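Local coordinates for microcin B17-processing protein McbC (PDB 6GRH) that acts as the FMN-dependent oxidoreductase needed to process the inactive microcin B17 precursor into the active antibiotic peptide, at residues N232-G237 against P256-F261. Residues are numbered along the deposited sequence; the frame is centred on the assembly and turned at random.
With FMN (flavin mononucleotide), chain O.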
loop_
_atom_site.group_PDB
_atom_site.type_symbol
_atom_site.label_atom_id
_atom_site.label_comp_id
_atom_site.label_asym_id
_atom_site.label_seq_id
_atom_site.Cartn_x
_atom_site.Cartn_y
_atom_site.Cartn_z
ATOM N N ASN D 232 -12.687 -1.671 -35.027
ATOM C CA ASN D 232 -11.887 -2.010 -33.856
ATOM C C ASN D 232 -12.619 -1.676 -32.573
ATOM O O ASN D 232 -13.509 -0.814 -32.556
ATOM C CB ASN D 232 -10.546 -1.267 -33.889
ATOM C CG ASN D 232 -10.651 0.126 -33.306
ATOM O OD1 ASN D 232 -10.445 0.307 -32.117
ATOM N ND2 ASN D 232 -11.098 1.083 -34.110
ATOM N N ARG D 233 -12.209 -2.340 -31.493
ATOM C CA ARG D 233 -12.705 -2.020 -30.160
ATOM C C ARG D 233 -11.610 -2.257 -29.121
ATOM O O ARG D 233 -11.095 -3.352 -29.003
ATOM C CB ARG D 233 -13.948 -2.851 -29.810
ATOM C CG ARG D 233 -14.564 -2.486 -28.456
ATOM C CD ARG D 233 -15.904 -3.151 -28.184
ATOM N NE ARG D 233 -16.976 -2.510 -28.956
ATOM C CZ ARG D 233 -17.849 -1.602 -28.503
ATOM N NH1 ARG D 233 -17.847 -1.186 -27.244
ATOM N NH2 ARG D 233 -18.728 -1.079 -29.349
ATOM N N VAL D 234 -11.310 -1.220 -28.349
ATOM C CA VAL D 234 -10.431 -1.333 -27.184
ATOM C C VAL D 234 -11.234 -2.055 -26.121
ATOM O O VAL D 234 -12.422 -1.833 -25.991
ATOM C CB VAL D 234 -9.915 0.065 -26.708
ATOM C CG1 VAL D 234 -8.921 -0.072 -25.552
ATOM C CG2 VAL D 234 -9.244 0.797 -27.843
ATOM N N TRP D 235 -10.577 -2.906 -25.343
ATOM C CA TRP D 235 -11.275 -3.877 -24.540
ATOM C C TRP D 235 -10.520 -4.164 -23.239
ATOM O O TRP D 235 -9.377 -4.581 -23.259
ATOM C CB TRP D 235 -11.380 -5.140 -25.373
ATOM C CG TRP D 235 -12.170 -6.238 -24.822
ATOM C CD1 TRP D 235 -11.710 -7.328 -24.120
ATOM C CD2 TRP D 235 -13.552 -6.451 -25.038
ATOM N NE1 TRP D 235 -12.746 -8.191 -23.864
ATOM C CE2 TRP D 235 -13.888 -7.684 -24.430
ATOM C CE3 TRP D 235 -14.551 -5.726 -25.699
ATOM C CZ2 TRP D 235 -15.176 -8.176 -24.429
ATOM C CZ3 TRP D 235 -15.825 -6.223 -25.710
ATOM C CH2 TRP D 235 -16.137 -7.448 -25.081
ATOM N N ALA D 236 -11.208 -3.977 -22.130
ATOM C CA ALA D 236 -10.687 -4.241 -20.795
ATOM C C ALA D 236 -11.289 -5.463 -20.118
ATOM O O ALA D 236 -10.864 -5.825 -19.035
ATOM C CB ALA D 236 -10.909 -2.998 -19.937
ATOM N N GLY D 237 -12.237 -6.131 -20.764
ATOM C CA GLY D 237 -12.975 -7.241 -20.149
ATOM C C GLY D 237 -12.289 -8.579 -20.395
ATOM O O GLY D 237 -12.826 -9.433 -21.087
ATOM N N PRO D 256 -0.227 -7.576 -19.482
ATOM C CA PRO D 256 -1.109 -6.964 -20.487
ATOM C C PRO D 256 -1.949 -5.813 -19.909
ATOM O O PRO D 256 -2.630 -5.996 -18.915
ATOM C CB PRO D 256 -1.999 -8.138 -20.918
ATOM C CG PRO D 256 -2.069 -9.014 -19.715
ATOM C CD PRO D 256 -0.719 -8.912 -19.065
ATOM N N LEU D 257 -1.855 -4.631 -20.495
ATOM C CA LEU D 257 -2.602 -3.465 -20.021
ATOM C C LEU D 257 -3.984 -3.326 -20.652
ATOM O O LEU D 257 -4.918 -2.879 -20.000
ATOM C CB LEU D 257 -1.804 -2.165 -20.249
ATOM C CG LEU D 257 -0.546 -1.984 -19.421
ATOM C CD1 LEU D 257 0.155 -0.693 -19.763
ATOM C CD2 LEU D 257 -0.862 -2.039 -17.940
ATOM N N ILE D 258 -4.087 -3.672 -21.933
ATOM C CA ILE D 258 -5.300 -3.454 -22.701
ATOM C C ILE D 258 -5.232 -4.319 -23.952
ATOM O O ILE D 258 -4.144 -4.621 -24.472
ATOM C CB ILE D 258 -5.502 -1.945 -23.008
ATOM C CG1 ILE D 258 -6.936 -1.611 -23.358
ATOM C CG2 ILE D 258 -4.560 -1.446 -24.086
ATOM C CD1 ILE D 258 -7.886 -1.721 -22.189
ATOM N N VAL D 259 -6.399 -4.761 -24.387
ATOM C CA VAL D 259 -6.554 -5.552 -25.597
ATOM C C VAL D 259 -7.315 -4.691 -26.609
ATOM O O VAL D 259 -8.110 -3.823 -26.226
ATOM C CB VAL D 259 -7.297 -6.869 -25.278
ATOM C CG1 VAL D 259 -7.684 -7.626 -26.550
ATOM C CG2 VAL D 259 -6.437 -7.760 -24.383
ATOM N N GLN D 260 -7.058 -4.901 -27.889
ATOM C CA GLN D 260 -7.753 -4.163 -28.945
ATOM C C GLN D 260 -8.096 -5.124 -30.052
ATOM O O GLN D 260 -7.207 -5.693 -30.690
ATOM C CB GLN D 260 -6.905 -3.009 -29.474
ATOM C CG GLN D 260 -7.639 -2.049 -30.397
ATOM C CD GLN D 260 -6.790 -0.850 -30.766
ATOM O OE1 GLN D 260 -5.561 -0.880 -30.632
ATOM N NE2 GLN D 260 -7.437 0.200 -31.294
ATOM N N PHE D 261 -9.386 -5.308 -30.268
ATOM C CA PHE D 261 -9.885 -6.246 -31.278
ATOM C C PHE D 261 -10.054 -5.554 -32.614
ATOM O O PHE D 261 -10.399 -4.378 -32.652
ATOM C CB PHE D 261 -11.230 -6.828 -30.834
ATOM C CG PHE D 261 -11.118 -7.781 -29.681
ATOM C CD1 PHE D 261 -10.485 -9.008 -29.846
ATOM C CD2 PHE D 261 -11.630 -7.463 -28.441
ATOM C CE1 PHE D 261 -10.375 -9.891 -28.800
ATOM C CE2 PHE D 261 -11.536 -8.353 -27.389
ATOM C CZ PHE D 261 -10.893 -9.563 -27.561
HETATM N N1 FMN O . -16.115 -1.797 -24.791
HETATM C C2 FMN O . -16.639 -2.988 -24.402
HETATM O O2 FMN O . -17.679 -3.369 -24.968
HETATM N N3 FMN O . -16.072 -3.752 -23.436
HETATM C C4 FMN O . -14.935 -3.383 -22.802
HETATM O O4 FMN O . -14.417 -4.102 -21.919
HETATM C C4A FMN O . -14.307 -2.086 -23.159
HETATM N N5 FMN O . -13.179 -1.634 -22.563
HETATM C C5A FMN O . -12.625 -0.448 -22.928
HETATM C C6 FMN O . -11.456 -0.025 -22.301
HETATM C C7 FMN O . -10.854 1.183 -22.640
HETATM C C7M FMN O . -9.590 1.617 -21.939
HETATM C C8 FMN O . -11.457 2.034 -23.699
HETATM C C8M FMN O . -10.814 3.338 -24.076
HETATM C C9 FMN O . -12.626 1.621 -24.341
HETATM C C9A FMN O . -13.245 0.401 -23.999
HETATM N N10 FMN O . -14.437 -0.057 -24.630
HETATM C C10 FMN O . -14.985 -1.299 -24.223
HETATM C "C1'" FMN O . -15.108 0.703 -25.691
HETATM C "C2'" FMN O . -15.986 1.773 -25.080
HETATM O "O2'" FMN O . -17.119 1.151 -24.443
HETATM C "C3'" FMN O . -16.393 2.785 -26.157
HETATM O "O3'" FMN O . -15.237 3.507 -26.604
HETATM C "C4'" FMN O . -17.444 3.781 -25.676
HETATM O "O4'" FMN O . -18.641 3.079 -25.339
HETATM C "C5'" FMN O . -17.811 4.836 -26.716
HETATM O "O5'" FMN O . -18.276 4.186 -27.898
HETATM P P FMN O . -17.561 4.425 -29.311
HETATM O O1P FMN O . -16.132 3.958 -29.162
HETATM O O2P FMN O . -18.363 3.545 -30.250
HETATM O O3P FMN O . -17.750 5.897 -29.507
#
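R233 and W235 pair with F261 and V259 through four backbone hydrogen bonds, F261 N to R233 O being 2.9 Å; with strand axes at 160°, this defines an antiparallel ladder with V234 and Q260 as the non-hydrogen-bonded pair between. A side-chain bond extends it: Q260 NE2 reaches N232 OD1 at 3.1 Å, nearly straight at 164°, from above the carbonyl plane of N232 but within the amide plane of Q260. Y191 OH bonds Q260 OE1, fixing the amide's other end.

Aromatic packing is edge-to-face. F261 CE2 lies 3.4 Å from W235 CG, over one indole face, with the planes 76° apart; toward the opposite face lies FMN O4. On the face carrying V234, V234 CG1 meets I258 CG1 at 3.3 Å, tighter than usual van der Waals contact, and I258 CD1 nears the flavin methyl C7M.

Of the two segments, 232-237 supplies the polar flavin contacts; R117 of the second subunit also bonds FMN. R233 NH1 donates to FMN N1 (3.1 Å), while G86 and S85 carbonyls hold NE and NH2; A236 N bonds both O4 and N5 (3.1 Å to N5). M209 of the second subunit packs on A236. Strand 231-235, outermost of the sheet within this chain, and the turn after it line the FMN site of the nitroreductase fold.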